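Side-chain contacts in aerobactin synthase IucC (Klebsiella pneumoniae, PDB 6CN7), which probably joins a second N-acetyl-N-hydroxylysine to N-citryl-N-acetyl-N-hydroxylysine at the cost of ATP, completing the iron-chelating siderophore aerobactin: residues L87-S90 with D91-A95; R472-A475 with D476-I479. The protein carries 5 engineered substitutions. All coordinates share one frame; numbering follows the deposited sequence.

Interaction 1: residues L87-S90 with D91-A95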
ATOM      1  N   LEU A  87     -14.163  27.772   0.671  1.00 70.14           N
ATOM      2  CA  LEU A  87     -13.728  27.117  -0.554  1.00 68.94           C
ATOM      3  C   LEU A  87     -14.731  26.098  -1.078  1.00 69.05           C
ATOM      4  O   LEU A  87     -14.489  25.497  -2.129  1.00 69.74           O
ATOM      5  CB  LEU A  87     -12.371  26.439  -0.326  1.00 64.88           C
ATOM      6  CG  LEU A  87     -11.233  27.383   0.083  1.00 63.76           C
ATOM      7  CD1 LEU A  87      -9.954  26.606   0.373  1.00 64.70           C
ATOM      8  CD2 LEU A  87     -10.985  28.433  -0.991  1.00 63.22           C
ATOM      9  N   SER A  88     -15.848  25.893  -0.381  1.00 68.93           N
ATOM     10  CA  SER A  88     -16.917  25.014  -0.850  1.00 73.56           C
ATOM     11  C   SER A  88     -16.398  23.591  -1.065  1.00 75.07           C
ATOM     12  O   SER A  88     -16.471  23.028  -2.159  1.00 75.28           O
ATOM     13  CB  SER A  88     -17.544  25.571  -2.132  1.00 75.24           C
ATOM     14  OG  SER A  88     -17.940  26.921  -1.959  1.00 78.55           O
ATOM     15  N   MET A  89     -15.869  23.017   0.010  1.00 75.76           N
ATOM     16  CA  MET A  89     -15.275  21.689  -0.029  1.00 77.17           C
ATOM     17  C   MET A  89     -16.277  20.652   0.457  1.00 73.66           C
ATOM     18  O   MET A  89     -17.053  20.908   1.384  1.00 71.51           O
ATOM     19  CB  MET A  89     -14.011  21.630   0.835  1.00 78.92           C
ATOM     20  CG  MET A  89     -13.279  22.962   0.972  1.00 78.81           C
ATOM     21  SD  MET A  89     -11.767  22.846   1.957  1.00 71.29           S
ATOM     22  CE  MET A  89     -10.556  22.638   0.665  1.00 68.42           C
ATOM     23  N   SER A  90     -16.260  19.483  -0.174  1.00 76.39           N
ATOM     24  CA  SER A  90     -17.047  18.356   0.296  1.00 77.83           C
ATOM     25  C   SER A  90     -16.389  17.736   1.524  1.00 78.40           C
ATOM     26  O   SER A  90     -15.219  17.985   1.827  1.00 78.64           O
ATOM     27  CB  SER A  90     -17.192  17.304  -0.804  1.00 80.24           C
ATOM     28  OG  SER A  90     -15.920  16.855  -1.244  1.00 83.25           O
ATOM     29  N   ASP A  91     -17.163  16.920   2.243  1.00 78.70           N
ATOM     30  CA  ASP A  91     -16.607  16.204   3.387  1.00 77.07           C
ATOM     31  C   ASP A  91     -15.381  15.397   2.980  1.00 72.85           C
ATOM     32  O   ASP A  91     -14.400  15.322   3.728  1.00 73.12           O
ATOM     33  CB  ASP A  91     -17.664  15.287   4.003  1.00 83.73           C
ATOM     34  CG  ASP A  91     -18.794  16.054   4.663  1.00 93.30           C
ATOM     35  OD1 ASP A  91     -18.611  17.253   4.958  1.00 96.74           O
ATOM     36  OD2 ASP A  91     -19.864  15.451   4.896  1.00 98.20           O
ATOM     37  N   ALA A  92     -15.417  14.792   1.791  1.00 71.20           N
ATOM     38  CA  ALA A  92     -14.290  13.991   1.331  1.00 72.55           C
ATOM     39  C   ALA A  92     -13.100  14.869   0.968  1.00 70.93           C
ATOM     40  O   ALA A  92     -11.951  14.516   1.260  1.00 73.67           O
ATOM     41  CB  ALA A  92     -14.713  13.135   0.138  1.00 73.51           C
ATOM     42  N   THR A  93     -13.349  16.016   0.330  1.00 68.61           N
ATOM     43  CA  THR A  93     -12.261  16.928  -0.002  1.00 65.62           C
ATOM     44  C   THR A  93     -11.550  17.425   1.251  1.00 64.14           C
ATOM     45  O   THR A  93     -10.342  17.683   1.217  1.00 61.91           O
ATOM     46  CB  THR A  93     -12.795  18.110  -0.814  1.00 68.20           C
ATOM     47  OG1 THR A  93     -13.417  17.627  -2.012  1.00 72.26           O
ATOM     48  CG2 THR A  93     -11.671  19.071  -1.189  1.00 64.41           C
ATOM     49  N   VAL A  94     -12.276  17.562   2.362  1.00 65.60           N
ATOM     50  CA  VAL A  94     -11.649  17.978   3.611  1.00 64.41           C
ATOM     51  C   VAL A  94     -10.794  16.855   4.178  1.00 64.54           C
ATOM     52  O   VAL A  94      -9.677  17.087   4.651  1.00 69.22           O
ATOM     53  CB  VAL A  94     -12.724  18.438   4.614  1.00 65.48           C
ATOM     54  CG1 VAL A  94     -12.101  18.758   5.968  1.00 66.56           C
ATOM     55  CG2 VAL A  94     -13.460  19.652   4.075  1.00 67.48           C
ATOM     56  N   ALA A  95     -11.301  15.619   4.145  1.00 67.08           N
ATOM     57  CA  ALA A  95     -10.531  14.494   4.662  1.00 68.13           C
ATOM     58  C   ALA A  95      -9.243  14.305   3.871  1.00 66.81           C
ATOM     59  O   ALA A  95      -8.209  13.933   4.436  1.00 70.09           O
ATOM     60  CB  ALA A  95     -11.375  13.220   4.631  1.00 68.22           C
TER
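The S90 carbonyl is the flat group that meets V94: the amide N of V94 approaches S90 O tilted 18° from the carbonyl plane, and the bond is 3.0 Å long. V94 CG2 lies against the same oxygen. The other flat group, the D91 carboxylate, is turned to a different partner and forms a salt bridge through OD1 with K84. S90 is the N-cap of helix 91-114, and its side chain folds back over the first turn. With chi1 at 58°, OG sits between the backbone N and carbonyl carbon of its own residue, which brings it to T93. There S90 OG and T93 OG1 share a 2.7 Å hydrogen bond, in which either hydroxyl could donate. S90 OG is also 3.1 Å from T93 N. On the apolar side, the residue before the cap, M89, meets V94, four residues beyond the cap, as a hydrophobic staple: M89 CB is 3.8 Å from V94 CG2. M89 crosses both V94 and T93 at about a right angle. Its SD passes V94 CG2, and the bend at chi3 (96°) turns CE to 4.2 Å from T93 CG2. The loop thus starts the helix with a polar link on one branch of T93 and methyl packing on the other. Just upstream, S88, with positive phi, closes helix 76-87 as the C-prime residue of a Schellman motif. V94 packs on M81 and K84 of that helix, while M89 touches L550 and L87 rests on V28 and V548, so the junction between helices 76-87 and 91-114 also borders the loops carrying these residues.

Interaction 2: residues R472-A475 with D476-I479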
ATOM      1  N   ARG A 472       2.810  25.912 -27.562  1.00 64.37           N
ATOM      2  CA  ARG A 472       3.160  27.217 -28.107  1.00 63.85           C
ATOM      3  C   ARG A 472       2.065  28.207 -27.742  1.00 65.72           C
ATOM      4  O   ARG A 472       0.886  27.964 -28.022  1.00 67.04           O
ATOM      5  CB  ARG A 472       3.342  27.161 -29.624  1.00 66.53           C
ATOM      6  CG  ARG A 472       4.495  26.287 -30.066  1.00 68.50           C
ATOM      7  CD  ARG A 472       4.779  26.443 -31.546  1.00 71.55           C
ATOM      8  NE  ARG A 472       5.388  27.732 -31.864  1.00 70.50           N
ATOM      9  CZ  ARG A 472       5.613  28.164 -33.100  1.00 75.08           C
ATOM     10  NH1 ARG A 472       5.271  27.414 -34.140  1.00 81.60           N
ATOM     11  NH2 ARG A 472       6.173  29.350 -33.302  1.00 73.59           N
ATOM     12  N   LEU A 473       2.457  29.317 -27.121  1.00 66.93           N
ATOM     13  CA  LEU A 473       1.514  30.271 -26.563  1.00 61.85           C
ATOM     14  C   LEU A 473       1.984  31.683 -26.884  1.00 61.14           C
ATOM     15  O   LEU A 473       3.104  31.897 -27.351  1.00 60.08           O
ATOM     16  CB  LEU A 473       1.371  30.065 -25.052  1.00 57.60           C
ATOM     17  CG  LEU A 473       0.889  28.663 -24.662  1.00 61.36           C
ATOM     18  CD1 LEU A 473       1.022  28.430 -23.169  1.00 60.63           C
ATOM     19  CD2 LEU A 473      -0.551  28.448 -25.111  1.00 63.58           C
ATOM     20  N   SER A 474       1.106  32.653 -26.637  1.00 61.20           N
ATOM     21  CA  SER A 474       1.436  34.042 -26.905  1.00 65.26           C
ATOM     22  C   SER A 474       2.407  34.571 -25.852  1.00 60.08           C
ATOM     23  O   SER A 474       2.620  33.963 -24.800  1.00 57.84           O
ATOM     24  CB  SER A 474       0.171  34.897 -26.948  1.00 71.81           C
ATOM     25  OG  SER A 474      -0.473  34.932 -25.687  1.00 78.01           O
ATOM     26  N   ALA A 475       3.005  35.725 -26.155  1.00 59.89           N
ATOM     27  CA  ALA A 475       4.029  36.290 -25.282  1.00 57.68           C
ATOM     28  C   ALA A 475       3.517  36.461 -23.856  1.00 58.89           C
ATOM     29  O   ALA A 475       4.186  36.071 -22.893  1.00 59.65           O
ATOM     30  CB  ALA A 475       4.508  37.628 -25.843  1.00 58.71           C
ATOM     31  N   ASP A 476       2.324  37.043 -23.703  1.00 59.93           N
ATOM     32  CA  ASP A 476       1.786  37.293 -22.368  1.00 59.84           C
ATOM     33  C   ASP A 476       1.638  36.004 -21.567  1.00 61.92           C
ATOM     34  O   ASP A 476       1.695  36.036 -20.333  1.00 66.65           O
ATOM     35  CB  ASP A 476       0.442  38.014 -22.467  1.00 63.84           C
ATOM     36  CG  ASP A 476       0.597  39.496 -22.756  1.00 70.49           C
ATOM     37  OD1 ASP A 476       1.705  39.913 -23.157  1.00 71.22           O
ATOM     38  OD2 ASP A 476      -0.385  40.247 -22.575  1.00 72.88           O
ATOM     39  N   TYR A 477       1.439  34.869 -22.240  1.00 62.62           N
ATOM     40  CA  TYR A 477       1.430  33.589 -21.536  1.00 60.48           C
ATOM     41  C   TYR A 477       2.798  33.280 -20.937  1.00 58.54           C
ATOM     42  O   TYR A 477       2.891  32.734 -19.831  1.00 57.51           O
ATOM     43  CB  TYR A 477       1.018  32.459 -22.485  1.00 62.02           C
ATOM     44  CG  TYR A 477      -0.444  32.069 -22.456  1.00 64.91           C
ATOM     45  CD1 TYR A 477      -1.021  31.530 -21.312  1.00 65.23           C
ATOM     46  CD2 TYR A 477      -1.238  32.200 -23.589  1.00 66.74           C
ATOM     47  CE1 TYR A 477      -2.357  31.159 -21.292  1.00 66.15           C
ATOM     48  CE2 TYR A 477      -2.568  31.826 -23.580  1.00 69.81           C
ATOM     49  CZ  TYR A 477      -3.124  31.309 -22.428  1.00 69.79           C
ATOM     50  OH  TYR A 477      -4.450  30.941 -22.418  1.00 73.83           O
ATOM     51  N   LEU A 478       3.872  33.625 -21.651  1.00 58.97           N
ATOM     52  CA  LEU A 478       5.201  33.158 -21.277  1.00 61.58           C
ATOM     53  C   LEU A 478       5.863  34.039 -20.228  1.00 63.31           C
ATOM     54  O   LEU A 478       6.721  33.556 -19.482  1.00 68.53           O
ATOM     55  CB  LEU A 478       6.091  33.075 -22.519  1.00 64.82           C
ATOM     56  CG  LEU A 478       5.651  32.061 -23.579  1.00 70.65           C
ATOM     57  CD1 LEU A 478       6.580  32.120 -24.777  1.00 73.02           C
ATOM     58  CD2 LEU A 478       5.606  30.649 -23.007  1.00 70.94           C
ATOM     59  N   ILE A 479       5.498  35.319 -20.151  1.00 64.78           N
ATOM     60  CA  ILE A 479       6.059  36.180 -19.112  1.00 67.09           C
ATOM     61  C   ILE A 479       5.831  35.572 -17.736  1.00 64.62           C
ATOM     62  O   ILE A 479       6.716  35.599 -16.873  1.00 60.57           O
ATOM     63  CB  ILE A 479       5.455  37.595 -19.211  1.00 72.06           C
ATOM     64  CG1 ILE A 479       5.994  38.319 -20.446  1.00 71.72           C
ATOM     65  CG2 ILE A 479       5.752  38.416 -17.949  1.00 75.40           C
ATOM     66  CD1 ILE A 479       7.493  38.568 -20.417  1.00 72.19           C
TER
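L473 and Y477 pack closely at the exposed side of this strand-to-helix junction: L473 CB lies 3.5 Å from Y477 CB. With L473 CG anti to its carbonyl carbon (chi1 -59°), both methyls reach over the phenol ring, CD2 4.1 Å above its plane and offset toward the rim, CD1 4.0 Å from Y477 CG. The tight inner part is the buried turn of A475, L478 and I479. A475 O is gripped twice, by I479 N at 3.1 Å, nearly along the carbonyl axis, and by L478 N at 2.8 Å, from above the carbonyl plane. A475 and I479 are buried against F533, and L478 against R450 and V452. Here the short edge strand 472-473, hydrogen-bonded to strand 449-452 through L473 and L451, runs straight into helix 475-499 with S474 at the N-cap. S474 O receives weak bonds from Y477 N and L478 N in this first turn, the latter stretched to 3.4 Å, so L478 N is shared between two carbonyls. The solvent side is looser: S474 makes no side-chain cap, its OG approaching Y477 CD2 obliquely at 3.5 Å, and the D476 side chain lies exposed beside the turn.

How the interactions relate
Interaction 1 precedes interaction 2 along the chain, and the two lie far apart, with centres about 34 Å from each other and nearest atoms about 22 Å apart. They share neither helix nor sheet. Both are helix starts with a serine at the N-cap, but the approach differs: residues 87-95 link two consecutive helices, 76-87 and 91-114, whereas residues 472-479 lead from the edge strand of a three-stranded sheet into helix 475-499, in the FhuF-like part of the chain. The later chain returns to the first site, since V548 and L550 touch interaction 1. Distant parts of the sequence therefore meet at this surface corner of the synthase.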